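Local coordinates for protein 3-carboxy-cis,cis-muconate cycloisomerase (Acinetobacter calcoaceticus, PDB 1Q5N) that is a cycloisomerase of the mainly helical fumarase/aspartase superfamily, assembled as a tetramer of four identical chains, at residues A[135-140]-A[172-177]; A[166-171]-A[440-445]; A[362-367]-A[403-408]; A[369-374]-A[427-432]. All blocks are in the same frame, centred on the assembly; numbering follows the deposited sequence.

In the fold
From the N terminus, helix 110-146 is the first to take part: contact 1 closes a loop that carries the three-stranded antiparallel sheet and returns along helix 166-191. Contact 2 starts at the head of that helix, inside the loop of contact 1, and ends at helix 438-447, so the two cross; they touch through Ala-140 and Leu-170. The span closed by contact 2 encloses contacts 3 and 4, which cross each other and meet where Phe-429 packs on His-405 and Lys-407 and Ile-363 on Pro-431. Contacts 1 and 2 belong to the helical body and its C-terminal helix, whereas 3 and 4 lie in the smaller helical region, their centres about 21 to 35 Å from those of 1 and 2.

Contact 1 (A[135-140]-A[172-177]); sequences QCYETA and RWASAF
Cys-136 lays its CB over one face of the Phe-177 ring, 3.8 Å from the ring centroid and 18° off the normal, a CH-pi contact displaced toward the CE2 and CZ rim. The sulfur is more oblique: Cys-136 SG reaches only 4.1 Å from Phe-177 CZ, a sulfur-aromatic contact secondary to that of the methylene. One residue on, Tyr-137 CB rests against Phe-177 CB at 4.0 Å. With CG anti to the backbone N (chi1 180°), the Tyr-137 ring starts out toward the partner helix, and its CD1 and CE1 both lie near the Ala-174 carbonyl, Tyr-137 CD1 being 3.3 Å from Ala-174 O. The side chains belong to facing turns of helices 110-146 and 166-191, two members of the long helical bundle of the superfamily, running antiparallel at 153° with axes 8.6 Å apart. Small residues permit that spacing: Ala-140 CB meets Ala-174 CB at 3.9 Å. In the next shell, Val-251 and Met-254 of helix 235-261 pack on Phe-177, while Lys-178 and Leu-181 touch Tyr-137. Two residues before Ala-174, Arg-172 forms salt bridges to Glu-233 and Glu-318 of the second subunit.

Contact 2 (A[166-171]-A[440-445]); sequences LGHKLA and DQIDAV
His-168 and Gln-441 cross obliquely, with the imidazole and amide planes 82° apart, and are joined where the ring's edge meets the amide oxygen. The bond runs from His-168 NE2 to Gln-441 OE1 at 2.8 Å. On the histidine side the bond is well aimed, the oxygen lying almost in the ring plane and the N-H...O angle being 155°; on the amide side the donor stands well above the carbonyl plane. CG of His-168 is anti to the backbone N, which starts the ring toward the helix of its partner. The same Gln-441 OE1 also accepts from Thr-229 N of the second subunit, and NE2 donates to Asn-437 OD1 and to Gly-201 O of the second subunit, so four bonds fix the rotation of this buried amide. Helix 166-191, from the main bundle, and helix 438-447, near the C terminus, thus meet at 36° beside the second subunit; in this superfamily four chains assemble around a central helical bundle. Beyond the polar pair, Ile-442 stretches its CG1 branch forward, extended to CD1, and Ile-442 CD1 lies against the backbone, 3.6 Å from Gly-167 C and equally near His-168 N; glycine has no side chain to stand in the way. Ile-442 CG1 turns to Ala-171 CB at 4.1 Å. A turn later both methyls of Val-445 face that alanine from one side, CG1 and CG2 each 3.9 Å from Ala-171 CB, while Leu-141 of helix 110-146 touches Val-445 and Cys-228 of the second subunit packs on it.

Contact 3 (A[362-367]-A[403-408]); sequences NIECTH and QKHLKD
His-367 and Leu-406 join the backbones through a nearly straight hydrogen bond, Leu-406 N to His-367 O at 3.0 Å with an N-H...O angle of 170°, at the end of a type I turn from Glu-364 to His-367. His-405 CA approaches His-367 O as well, in a CA-H...O contact of 3.5 Å, and this oxygen stands over the centre of one face of the His-405 imidazole. A chi1 of -169° sets CG of His-405 anti to the backbone N, on the way to the ring that lies under this oxygen. His-405 is also the N-cap of helix 406-410: its ND1 accepts from Lys-407 N at 2.9 Å, nearly in the ring plane, a bond that holds the imidazole's rotation. Just before it, Gln-403, with positive phi, ends helix 385-402 in a Schellman motif, so the joint is a tight helix-to-helix connection with the turn 364-367 laid against it. The Glu-364 chain is bent at chi2 (-58°), which turns CD back; Glu-364 OE1 lies at the ring's far edge, 3.3 Å from both His-405 NE2 and CD2, with carboxylate and imidazole nearly coplanar. Leu-406 turns its side chain to Ala-395, Cys-396 and Ala-399 of helix 385-402, and Phe-429 packs on it.

Contact 4 (A[369-374]-A[427-432]); sequences LIMAEA and EIFKPE
Met-371 enters the contact with its CB 4.1 Å from Phe-429 CD2, meeting that ring obliquely. The next atom, Met-371 CG, leaves the ring for the backbone behind it and lies 4.0 Å from Phe-429 O. All three side-chain torsions are close to -60° (chi2 -60°, chi3 -65°), and the chain therefore curls rather than extends. Its sulfur comes to Pro-431, Met-371 SD being 4.3 Å from Pro-431 CA. The methyl at the tip comes up against two carbonyl oxygens where helix 422-428 has just ended: Met-371 CE is 3.6 Å from Ile-428 O and 3.7 Å from Lys-430 O. Beside it, Ala-374, on the first turn of helix 372-383, sets CB 4.4 Å from Ile-428 O. The Phe-429 ring has further neighbours in Ile-410 of helix 406-410 and Val-375 of helix 372-383. Ile-428 rests on Val-375 and Ala-378, so 427-432 also touches helix 372-383 beyond Ala-374. With a flexible thioether as its centre, the contact relies on shape and dispersion rather than on directed bonds, though the methyl beside sulfur, slightly positive, may draw some electrostatic benefit from the two oxygens beside it.

Contact 1 (A[135-140]-A[172-177])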
loop_
_atom_site.group_PDB
_atom_site.type_symbol
_atom_site.label_atom_id
_atom_site.label_comp_id
_atom_site.label_asym_id
_atom_site.label_seq_id
_atom_site.Cartn_x
_atom_site.Cartn_y
_atom_site.Cartn_z
ATOM N N GLN A 135 21.867 20.865 -0.479
ATOM C CA GLN A 135 22.808 20.855 0.628
ATOM C C GLN A 135 23.275 19.427 0.973
ATOM O O GLN A 135 24.448 19.228 1.317
ATOM C CB GLN A 135 22.195 21.461 1.874
ATOM C CG GLN A 135 21.957 22.880 1.753
ATOM C CD GLN A 135 21.351 23.387 3.008
ATOM O OE1 GLN A 135 22.060 23.613 3.999
ATOM N NE2 GLN A 135 20.027 23.550 3.012
ATOM N N CYS A 136 22.348 18.458 0.925
ATOM C CA CYS A 136 22.699 17.075 1.177
ATOM C C CYS A 136 23.736 16.665 0.131
ATOM O O CYS A 136 24.733 16.042 0.473
ATOM C CB CYS A 136 21.463 16.131 1.089
ATOM S SG CYS A 136 20.443 16.186 2.568
ATOM N N TYR A 137 23.494 16.998 -1.134
ATOM C CA TYR A 137 24.434 16.660 -2.217
ATOM C C TYR A 137 25.857 17.243 -1.960
ATOM O O TYR A 137 26.870 16.529 -2.000
ATOM C CB TYR A 137 23.886 17.196 -3.517
ATOM C CG TYR A 137 24.738 16.941 -4.747
ATOM C CD1 TYR A 137 25.233 15.671 -5.026
ATOM C CD2 TYR A 137 24.926 17.951 -5.704
ATOM C CE1 TYR A 137 25.856 15.395 -6.200
ATOM C CE2 TYR A 137 25.560 17.687 -6.916
ATOM C CZ TYR A 137 26.014 16.416 -7.164
ATOM O OH TYR A 137 26.565 16.135 -8.399
ATOM N N GLU A 138 25.906 18.541 -1.688
ATOM C CA GLU A 138 27.150 19.254 -1.426
ATOM C C GLU A 138 27.894 18.631 -0.272
ATOM O O GLU A 138 29.089 18.305 -0.400
ATOM C CB GLU A 138 26.874 20.732 -1.120
ATOM C CG GLU A 138 26.675 21.467 -2.424
ATOM C CD GLU A 138 26.240 22.913 -2.246
ATOM O OE1 GLU A 138 25.976 23.357 -1.090
ATOM O OE2 GLU A 138 26.149 23.597 -3.284
ATOM N N THR A 139 27.190 18.489 0.847
ATOM C CA THR A 139 27.777 17.874 2.014
ATOM C C THR A 139 28.237 16.410 1.702
ATOM O O THR A 139 29.350 16.025 2.068
ATOM C CB THR A 139 26.791 17.918 3.171
ATOM O OG1 THR A 139 26.359 19.272 3.350
ATOM C CG2 THR A 139 27.420 17.419 4.445
ATOM N N ALA A 140 27.449 15.612 0.983
ATOM C CA ALA A 140 27.916 14.252 0.737
ATOM C C ALA A 140 29.168 14.279 -0.145
ATOM O O ALA A 140 30.081 13.488 0.072
ATOM C CB ALA A 140 26.831 13.389 0.084
ATOM N N ARG A 172 28.304 7.165 -3.594
ATOM C CA ARG A 172 27.092 6.501 -4.067
ATOM C C ARG A 172 25.835 7.344 -3.643
ATOM O O ARG A 172 24.929 7.579 -4.448
ATOM C CB ARG A 172 27.027 5.068 -3.503
ATOM C CG ARG A 172 27.892 4.063 -4.262
ATOM C CD ARG A 172 28.183 2.811 -3.401
ATOM N NE ARG A 172 26.954 2.225 -2.833
ATOM C CZ ARG A 172 26.933 1.411 -1.782
ATOM N NH1 ARG A 172 28.069 1.075 -1.193
ATOM N NH2 ARG A 172 25.774 0.966 -1.290
ATOM N N TRP A 173 25.823 7.831 -2.402
ATOM C CA TRP A 173 24.711 8.634 -1.923
ATOM C C TRP A 173 24.620 9.994 -2.639
ATOM O O TRP A 173 23.505 10.496 -2.961
ATOM C CB TRP A 173 24.807 8.835 -0.396
ATOM C CG TRP A 173 24.828 7.554 0.348
ATOM C CD1 TRP A 173 24.395 6.336 -0.106
ATOM C CD2 TRP A 173 25.224 7.351 1.709
ATOM N NE1 TRP A 173 24.490 5.408 0.887
ATOM C CE2 TRP A 173 24.999 6.001 2.009
ATOM C CE3 TRP A 173 25.743 8.195 2.703
ATOM C CZ2 TRP A 173 25.279 5.445 3.261
ATOM C CZ3 TRP A 173 26.022 7.646 3.973
ATOM C CH2 TRP A 173 25.784 6.282 4.234
ATOM N N ALA A 174 25.789 10.582 -2.884
ATOM C CA ALA A 174 25.873 11.869 -3.549
ATOM C C ALA A 174 25.269 11.755 -4.939
ATOM O O ALA A 174 24.416 12.539 -5.332
ATOM C CB ALA A 174 27.348 12.340 -3.641
ATOM N N SER A 175 25.720 10.775 -5.692
ATOM C CA SER A 175 25.215 10.604 -7.046
ATOM C C SER A 175 23.669 10.369 -7.034
ATOM O O SER A 175 22.967 10.781 -7.965
ATOM C CB SER A 175 25.977 9.433 -7.699
ATOM O OG SER A 175 25.614 9.236 -9.043
ATOM N N ALA A 176 23.146 9.720 -5.986
ATOM C CA ALA A 176 21.711 9.481 -5.916
ATOM C C ALA A 176 21.032 10.861 -5.699
ATOM O O ALA A 176 19.988 11.169 -6.294
ATOM C CB ALA A 176 21.377 8.525 -4.770
ATOM N N PHE A 177 21.619 11.697 -4.852
ATOM C CA PHE A 177 21.033 13.011 -4.651
ATOM C C PHE A 177 21.068 13.840 -5.965
ATOM O O PHE A 177 20.116 14.578 -6.272
ATOM C CB PHE A 177 21.755 13.768 -3.547
ATOM C CG PHE A 177 21.415 13.296 -2.188
ATOM C CD1 PHE A 177 20.067 13.190 -1.791
ATOM C CD2 PHE A 177 22.409 13.042 -1.261
ATOM C CE1 PHE A 177 19.700 12.861 -0.461
ATOM C CE2 PHE A 177 22.061 12.707 0.093
ATOM C CZ PHE A 177 20.692 12.623 0.484
#

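Contact 2 (A[166-171]-A[440-445])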
loop_
_atom_site.group_PDB
_atom_site.type_symbol
_atom_site.label_atom_id
_atom_site.label_comp_id
_atom_site.label_asym_id
_atom_site.label_seq_id
_atom_site.Cartn_x
_atom_site.Cartn_y
_atom_site.Cartn_z
ATOM N N LEU A 166 34.826 4.382 3.031
ATOM C CA LEU A 166 33.659 5.101 3.447
ATOM C C LEU A 166 33.321 6.101 2.349
ATOM O O LEU A 166 32.159 6.333 2.042
ATOM C CB LEU A 166 33.942 5.821 4.749
ATOM C CG LEU A 166 32.872 6.835 5.153
ATOM C CD1 LEU A 166 31.563 6.089 5.285
ATOM C CD2 LEU A 166 33.216 7.543 6.494
ATOM N N GLY A 167 34.354 6.683 1.745
ATOM C CA GLY A 167 34.131 7.649 0.687
ATOM C C GLY A 167 33.332 7.031 -0.447
ATOM O O GLY A 167 32.574 7.727 -1.125
ATOM N N HIS A 168 33.504 5.739 -0.711
ATOM C CA HIS A 168 32.717 5.164 -1.794
ATOM C C HIS A 168 31.169 5.136 -1.433
ATOM O O HIS A 168 30.342 5.436 -2.283
ATOM C CB HIS A 168 33.208 3.780 -2.119
ATOM C CG HIS A 168 32.646 3.244 -3.397
ATOM N ND1 HIS A 168 32.168 1.963 -3.512
ATOM C CD2 HIS A 168 32.548 3.801 -4.630
ATOM C CE1 HIS A 168 31.800 1.743 -4.764
ATOM N NE2 HIS A 168 32.020 2.843 -5.464
ATOM N N LYS A 169 30.802 4.775 -0.198
ATOM C CA LYS A 169 29.394 4.829 0.198
ATOM C C LYS A 169 28.881 6.273 0.018
ATOM O O LYS A 169 27.788 6.497 -0.527
ATOM C CB LYS A 169 29.217 4.461 1.681
ATOM C CG LYS A 169 29.376 3.008 2.046
ATOM C CD LYS A 169 29.032 2.848 3.511
ATOM C CE LYS A 169 28.820 1.389 3.904
ATOM N NZ LYS A 169 27.655 0.720 3.250
ATOM N N LEU A 170 29.679 7.251 0.470
ATOM C CA LEU A 170 29.298 8.661 0.366
ATOM C C LEU A 170 29.146 9.116 -1.096
ATOM O O LEU A 170 28.218 9.892 -1.420
ATOM C CB LEU A 170 30.308 9.550 1.103
ATOM C CG LEU A 170 30.194 9.383 2.633
ATOM C CD1 LEU A 170 31.454 9.912 3.355
ATOM C CD2 LEU A 170 28.985 10.145 3.079
ATOM N N ALA A 171 30.018 8.619 -1.981
ATOM C CA ALA A 171 29.904 9.006 -3.384
ATOM C C ALA A 171 28.616 8.407 -3.980
ATOM O O ALA A 171 27.928 9.060 -4.781
ATOM C CB ALA A 171 31.151 8.546 -4.180
ATOM N N ASP A 440 38.422 5.631 -9.155
ATOM C CA ASP A 440 37.880 6.121 -10.429
ATOM C C ASP A 440 36.388 6.459 -10.224
ATOM O O ASP A 440 35.888 7.493 -10.736
ATOM C CB ASP A 440 37.950 5.055 -11.556
ATOM C CG ASP A 440 39.372 4.776 -12.053
ATOM O OD1 ASP A 440 40.306 5.521 -11.669
ATOM O OD2 ASP A 440 39.555 3.806 -12.832
ATOM N N GLN A 441 35.661 5.595 -9.485
ATOM C CA GLN A 441 34.222 5.844 -9.257
ATOM C C GLN A 441 34.026 7.097 -8.430
ATOM O O GLN A 441 33.154 7.923 -8.759
ATOM C CB GLN A 441 33.535 4.650 -8.590
ATOM C CG GLN A 441 33.376 3.411 -9.516
ATOM C CD GLN A 441 32.725 2.236 -8.777
ATOM O OE1 GLN A 441 31.620 2.368 -8.230
ATOM N NE2 GLN A 441 33.409 1.092 -8.751
ATOM N N ILE A 442 34.830 7.272 -7.377
ATOM C CA ILE A 442 34.665 8.476 -6.596
ATOM C C ILE A 442 34.989 9.721 -7.474
ATOM O O ILE A 442 34.280 10.727 -7.403
ATOM C CB ILE A 442 35.549 8.441 -5.329
ATOM C CG1 ILE A 442 35.067 7.279 -4.425
ATOM C CG2 ILE A 442 35.548 9.831 -4.639
ATOM C CD1 ILE A 442 35.825 7.116 -3.085
ATOM N N ASP A 443 36.037 9.657 -8.307
ATOM C CA ASP A 443 36.374 10.804 -9.159
ATOM C C ASP A 443 35.231 11.074 -10.151
ATOM O O ASP A 443 34.917 12.232 -10.448
ATOM C CB ASP A 443 37.660 10.571 -9.990
ATOM C CG ASP A 443 38.929 10.611 -9.150
ATOM O OD1 ASP A 443 38.977 11.354 -8.142
ATOM O OD2 ASP A 443 39.890 9.895 -9.524
ATOM N N ALA A 444 34.680 9.996 -10.713
ATOM C CA ALA A 444 33.591 10.119 -11.664
ATOM C C ALA A 444 32.415 10.858 -11.010
ATOM O O ALA A 444 31.862 11.768 -11.651
ATOM C CB ALA A 444 33.171 8.737 -12.195
ATOM N N VAL A 445 32.047 10.557 -9.746
ATOM C CA VAL A 445 30.938 11.320 -9.199
ATOM C C VAL A 445 31.302 12.735 -8.818
ATOM O O VAL A 445 30.428 13.594 -8.834
ATOM C CB VAL A 445 30.144 10.630 -8.013
ATOM C CG1 VAL A 445 30.439 9.176 -7.939
ATOM C CG2 VAL A 445 30.300 11.388 -6.757
#

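Contact 3 (A[362-367]-A[403-408])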
loop_
_atom_site.group_PDB
_atom_site.type_symbol
_atom_site.label_atom_id
_atom_site.label_comp_id
_atom_site.label_asym_id
_atom_site.label_seq_id
_atom_site.Cartn_x
_atom_site.Cartn_y
_atom_site.Cartn_z
ATOM N N ASN A 362 37.245 -4.027 12.656
ATOM C CA ASN A 362 36.301 -4.961 12.127
ATOM C C ASN A 362 36.879 -5.617 10.894
ATOM O O ASN A 362 36.489 -6.737 10.544
ATOM C CB ASN A 362 34.952 -4.264 11.881
ATOM C CG ASN A 362 34.388 -3.691 13.169
ATOM O OD1 ASN A 362 34.636 -4.267 14.259
ATOM N ND2 ASN A 362 33.656 -2.555 13.083
ATOM N N ILE A 363 37.829 -4.943 10.234
ATOM C CA ILE A 363 38.474 -5.563 9.082
ATOM C C ILE A 363 39.295 -6.801 9.577
ATOM O O ILE A 363 39.458 -7.793 8.836
ATOM C CB ILE A 363 39.436 -4.573 8.372
ATOM C CG1 ILE A 363 38.648 -3.538 7.567
ATOM C CG2 ILE A 363 40.410 -5.308 7.445
ATOM C CD1 ILE A 363 39.540 -2.334 7.150
ATOM N N GLU A 364 39.793 -6.765 10.815
ATOM C CA GLU A 364 40.594 -7.902 11.298
ATOM C C GLU A 364 39.768 -9.060 11.823
ATOM O O GLU A 364 40.282 -10.128 12.098
ATOM C CB GLU A 364 41.626 -7.443 12.346
ATOM C CG GLU A 364 42.923 -6.930 11.655
ATOM C CD GLU A 364 43.547 -8.024 10.749
ATOM O OE1 GLU A 364 43.758 -9.133 11.297
ATOM O OE2 GLU A 364 43.816 -7.821 9.520
ATOM N N CYS A 365 38.465 -8.851 11.901
ATOM C CA CYS A 365 37.522 -9.840 12.391
ATOM C C CYS A 365 37.666 -11.298 11.860
ATOM O O CYS A 365 37.604 -12.259 12.628
ATOM C CB CYS A 365 36.118 -9.286 12.103
ATOM S SG CYS A 365 34.864 -10.093 12.941
ATOM N N THR A 366 37.827 -11.485 10.558
ATOM C CA THR A 366 37.971 -12.856 10.034
ATOM C C THR A 366 39.440 -13.327 9.940
ATOM O O THR A 366 39.742 -14.318 9.287
ATOM C CB THR A 366 37.324 -13.010 8.611
ATOM O OG1 THR A 366 37.969 -12.117 7.681
ATOM C CG2 THR A 366 35.826 -12.735 8.679
ATOM N N HIS A 367 40.340 -12.580 10.564
ATOM C CA HIS A 367 41.756 -12.934 10.573
ATOM C C HIS A 367 42.318 -13.238 9.190
ATOM O O HIS A 367 42.885 -14.297 8.976
ATOM C CB HIS A 367 41.973 -14.139 11.501
ATOM C CG HIS A 367 41.185 -14.044 12.776
ATOM N ND1 HIS A 367 41.422 -13.065 13.731
ATOM C CD2 HIS A 367 40.109 -14.747 13.216
ATOM C CE1 HIS A 367 40.524 -13.172 14.699
ATOM N NE2 HIS A 367 39.716 -14.186 14.410
ATOM N N GLN A 403 43.344 -21.841 13.967
ATOM C CA GLN A 403 42.859 -20.542 14.453
ATOM C C GLN A 403 44.002 -19.515 14.382
ATOM O O GLN A 403 44.307 -18.862 15.359
ATOM C CB GLN A 403 42.271 -20.642 15.892
ATOM C CG GLN A 403 40.992 -21.546 15.968
ATOM C CD GLN A 403 40.007 -21.191 17.110
ATOM O OE1 GLN A 403 39.184 -20.259 16.979
ATOM N NE2 GLN A 403 40.086 -21.929 18.229
ATOM N N LYS A 404 44.638 -19.391 13.220
ATOM C CA LYS A 404 45.729 -18.442 13.035
ATOM C C LYS A 404 45.291 -17.511 11.939
ATOM O O LYS A 404 44.367 -17.835 11.207
ATOM C CB LYS A 404 47.007 -19.129 12.531
ATOM C CG LYS A 404 47.712 -20.021 13.521
ATOM C CD LYS A 404 49.050 -19.394 13.905
ATOM C CE LYS A 404 49.898 -20.331 14.773
ATOM N NZ LYS A 404 49.373 -20.397 16.211
ATOM N N HIS A 405 45.985 -16.382 11.801
ATOM C CA HIS A 405 45.690 -15.444 10.733
ATOM C C HIS A 405 46.112 -16.126 9.410
ATOM O O HIS A 405 47.135 -16.823 9.335
ATOM C CB HIS A 405 46.485 -14.150 10.968
ATOM C CG HIS A 405 46.082 -12.995 10.097
ATOM N ND1 HIS A 405 46.404 -12.920 8.753
ATOM C CD2 HIS A 405 45.379 -11.866 10.379
ATOM C CE1 HIS A 405 45.906 -11.801 8.245
ATOM N NE2 HIS A 405 45.278 -11.144 9.206
ATOM N N LEU A 406 45.326 -15.937 8.360
ATOM C CA LEU A 406 45.680 -16.527 7.087
ATOM C C LEU A 406 47.093 -16.115 6.635
ATOM O O LEU A 406 47.746 -16.884 5.932
ATOM C CB LEU A 406 44.651 -16.147 6.000
ATOM C CG LEU A 406 44.878 -16.783 4.620
ATOM C CD1 LEU A 406 44.730 -18.328 4.656
ATOM C CD2 LEU A 406 43.901 -16.179 3.655
ATOM N N LYS A 407 47.554 -14.914 6.998
ATOM C CA LYS A 407 48.896 -14.483 6.561
ATOM C C LYS A 407 49.958 -15.429 7.176
ATOM O O LYS A 407 50.869 -15.865 6.492
ATOM C CB LYS A 407 49.202 -13.001 6.937
ATOM C CG LYS A 407 50.502 -12.464 6.285
ATOM C CD LYS A 407 50.711 -10.933 6.451
ATOM C CE LYS A 407 51.352 -10.535 7.789
ATOM N NZ LYS A 407 51.261 -9.042 8.003
ATOM N N ASP A 408 49.808 -15.759 8.453
ATOM C CA ASP A 408 50.727 -16.664 9.117
ATOM C C ASP A 408 50.814 -17.992 8.413
ATOM O O ASP A 408 51.909 -18.533 8.273
ATOM C CB ASP A 408 50.313 -16.882 10.559
ATOM C CG ASP A 408 50.332 -15.582 11.348
ATOM O OD1 ASP A 408 51.063 -14.631 10.898
ATOM O OD2 ASP A 408 49.632 -15.517 12.407
#

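Contact 4 (A[369-374]-A[427-432])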
loop_
_atom_site.group_PDB
_atom_site.type_symbol
_atom_site.label_atom_id
_atom_site.label_comp_id
_atom_site.label_asym_id
_atom_site.label_seq_id
_atom_site.Cartn_x
_atom_site.Cartn_y
_atom_site.Cartn_z
ATOM N N LEU A 369 40.847 -13.981 6.412
ATOM C CA LEU A 369 40.079 -14.786 5.465
ATOM C C LEU A 369 39.445 -13.953 4.328
ATOM O O LEU A 369 39.373 -14.433 3.198
ATOM C CB LEU A 369 39.008 -15.615 6.198
ATOM C CG LEU A 369 39.607 -16.743 7.072
ATOM C CD1 LEU A 369 38.544 -17.369 7.971
ATOM C CD2 LEU A 369 40.211 -17.801 6.173
ATOM N N ILE A 370 39.005 -12.720 4.609
ATOM C CA ILE A 370 38.427 -11.893 3.554
ATOM C C ILE A 370 39.450 -11.489 2.466
ATOM O O ILE A 370 39.048 -11.034 1.393
ATOM C CB ILE A 370 37.699 -10.590 4.134
ATOM C CG1 ILE A 370 38.587 -9.811 5.118
ATOM C CG2 ILE A 370 36.415 -10.978 4.868
ATOM C CD1 ILE A 370 39.461 -8.737 4.498
ATOM N N MET A 371 40.755 -11.669 2.729
ATOM C CA MET A 371 41.782 -11.337 1.737
ATOM C C MET A 371 42.159 -12.531 0.881
ATOM O O MET A 371 43.054 -12.457 0.042
ATOM C CB MET A 371 43.048 -10.778 2.422
ATOM C CG MET A 371 42.804 -9.483 3.214
ATOM S SD MET A 371 42.187 -8.187 2.068
ATOM C CE MET A 371 43.572 -7.970 1.022
ATOM N N ALA A 372 41.456 -13.634 1.067
ATOM C CA ALA A 372 41.774 -14.852 0.333
ATOM C C ALA A 372 41.789 -14.684 -1.172
ATOM O O ALA A 372 42.679 -15.200 -1.866
ATOM C CB ALA A 372 40.801 -15.959 0.705
ATOM N N GLU A 373 40.805 -13.990 -1.709
ATOM C CA GLU A 373 40.808 -13.869 -3.151
ATOM C C GLU A 373 41.919 -12.910 -3.648
ATOM O O GLU A 373 42.490 -13.149 -4.701
ATOM C CB GLU A 373 39.387 -13.576 -3.670
ATOM C CG GLU A 373 39.054 -12.214 -4.091
ATOM C CD GLU A 373 37.757 -12.211 -4.900
ATOM O OE1 GLU A 373 36.851 -12.993 -4.518
ATOM O OE2 GLU A 373 37.626 -11.440 -5.880
ATOM N N ALA A 374 42.269 -11.902 -2.852
ATOM C CA ALA A 374 43.359 -11.009 -3.197
ATOM C C ALA A 374 44.669 -11.877 -3.280
ATOM O O ALA A 374 45.451 -11.740 -4.234
ATOM C CB ALA A 374 43.509 -9.902 -2.110
ATOM N N GLU A 427 52.196 -6.572 1.782
ATOM C CA GLU A 427 51.491 -5.658 0.893
ATOM C C GLU A 427 50.251 -6.314 0.303
ATOM O O GLU A 427 49.197 -5.698 0.203
ATOM C CB GLU A 427 52.409 -5.170 -0.231
ATOM C CG GLU A 427 53.467 -4.174 0.241
ATOM C CD GLU A 427 52.880 -2.843 0.745
ATOM O OE1 GLU A 427 52.390 -2.748 1.911
ATOM O OE2 GLU A 427 52.908 -1.874 -0.050
ATOM N N ILE A 428 50.390 -7.565 -0.093
ATOM C CA ILE A 428 49.279 -8.313 -0.626
ATOM C C ILE A 428 48.134 -8.404 0.418
ATOM O O ILE A 428 46.976 -8.346 0.068
ATOM C CB ILE A 428 49.786 -9.695 -1.103
ATOM C CG1 ILE A 428 50.349 -9.517 -2.519
ATOM C CG2 ILE A 428 48.660 -10.736 -1.120
ATOM C CD1 ILE A 428 51.507 -10.453 -2.838
ATOM N N PHE A 429 48.462 -8.467 1.695
ATOM C CA PHE A 429 47.437 -8.550 2.728
ATOM C C PHE A 429 46.830 -7.230 3.243
ATOM O O PHE A 429 45.994 -7.273 4.137
ATOM C CB PHE A 429 47.944 -9.375 3.936
ATOM C CG PHE A 429 47.703 -10.857 3.795
ATOM C CD1 PHE A 429 48.538 -11.641 2.998
ATOM C CD2 PHE A 429 46.608 -11.462 4.428
ATOM C CE1 PHE A 429 48.280 -13.008 2.821
ATOM C CE2 PHE A 429 46.334 -12.819 4.263
ATOM C CZ PHE A 429 47.165 -13.599 3.462
ATOM N N LYS A 430 47.252 -6.079 2.710
ATOM C CA LYS A 430 46.691 -4.798 3.142
ATOM C C LYS A 430 45.376 -4.558 2.412
ATOM O O LYS A 430 45.314 -4.661 1.188
ATOM C CB LYS A 430 47.653 -3.636 2.858
ATOM C CG LYS A 430 49.014 -3.814 3.522
ATOM C CD LYS A 430 49.847 -2.525 3.697
ATOM C CE LYS A 430 51.054 -2.842 4.637
ATOM N NZ LYS A 430 51.631 -1.688 5.416
ATOM N N PRO A 431 44.307 -4.235 3.163
ATOM C CA PRO A 431 42.943 -3.968 2.640
ATOM C C PRO A 431 42.971 -2.987 1.472
ATOM O O PRO A 431 42.262 -3.176 0.484
ATOM C CB PRO A 431 42.202 -3.378 3.833
ATOM C CG PRO A 431 42.919 -3.932 5.028
ATOM C CD PRO A 431 44.397 -3.986 4.617
ATOM N N GLU A 432 43.818 -1.959 1.593
ATOM C CA GLU A 432 44.017 -0.923 0.563
ATOM C C GLU A 432 44.514 -1.477 -0.748
ATOM O O GLU A 432 44.366 -0.841 -1.785
ATOM C CB GLU A 432 45.087 0.099 0.968
ATOM C CG GLU A 432 44.799 0.821 2.238
ATOM C CD GLU A 432 45.461 0.191 3.447
ATOM O OE1 GLU A 432 45.511 -1.061 3.561
ATOM O OE2 GLU A 432 45.912 0.987 4.306
#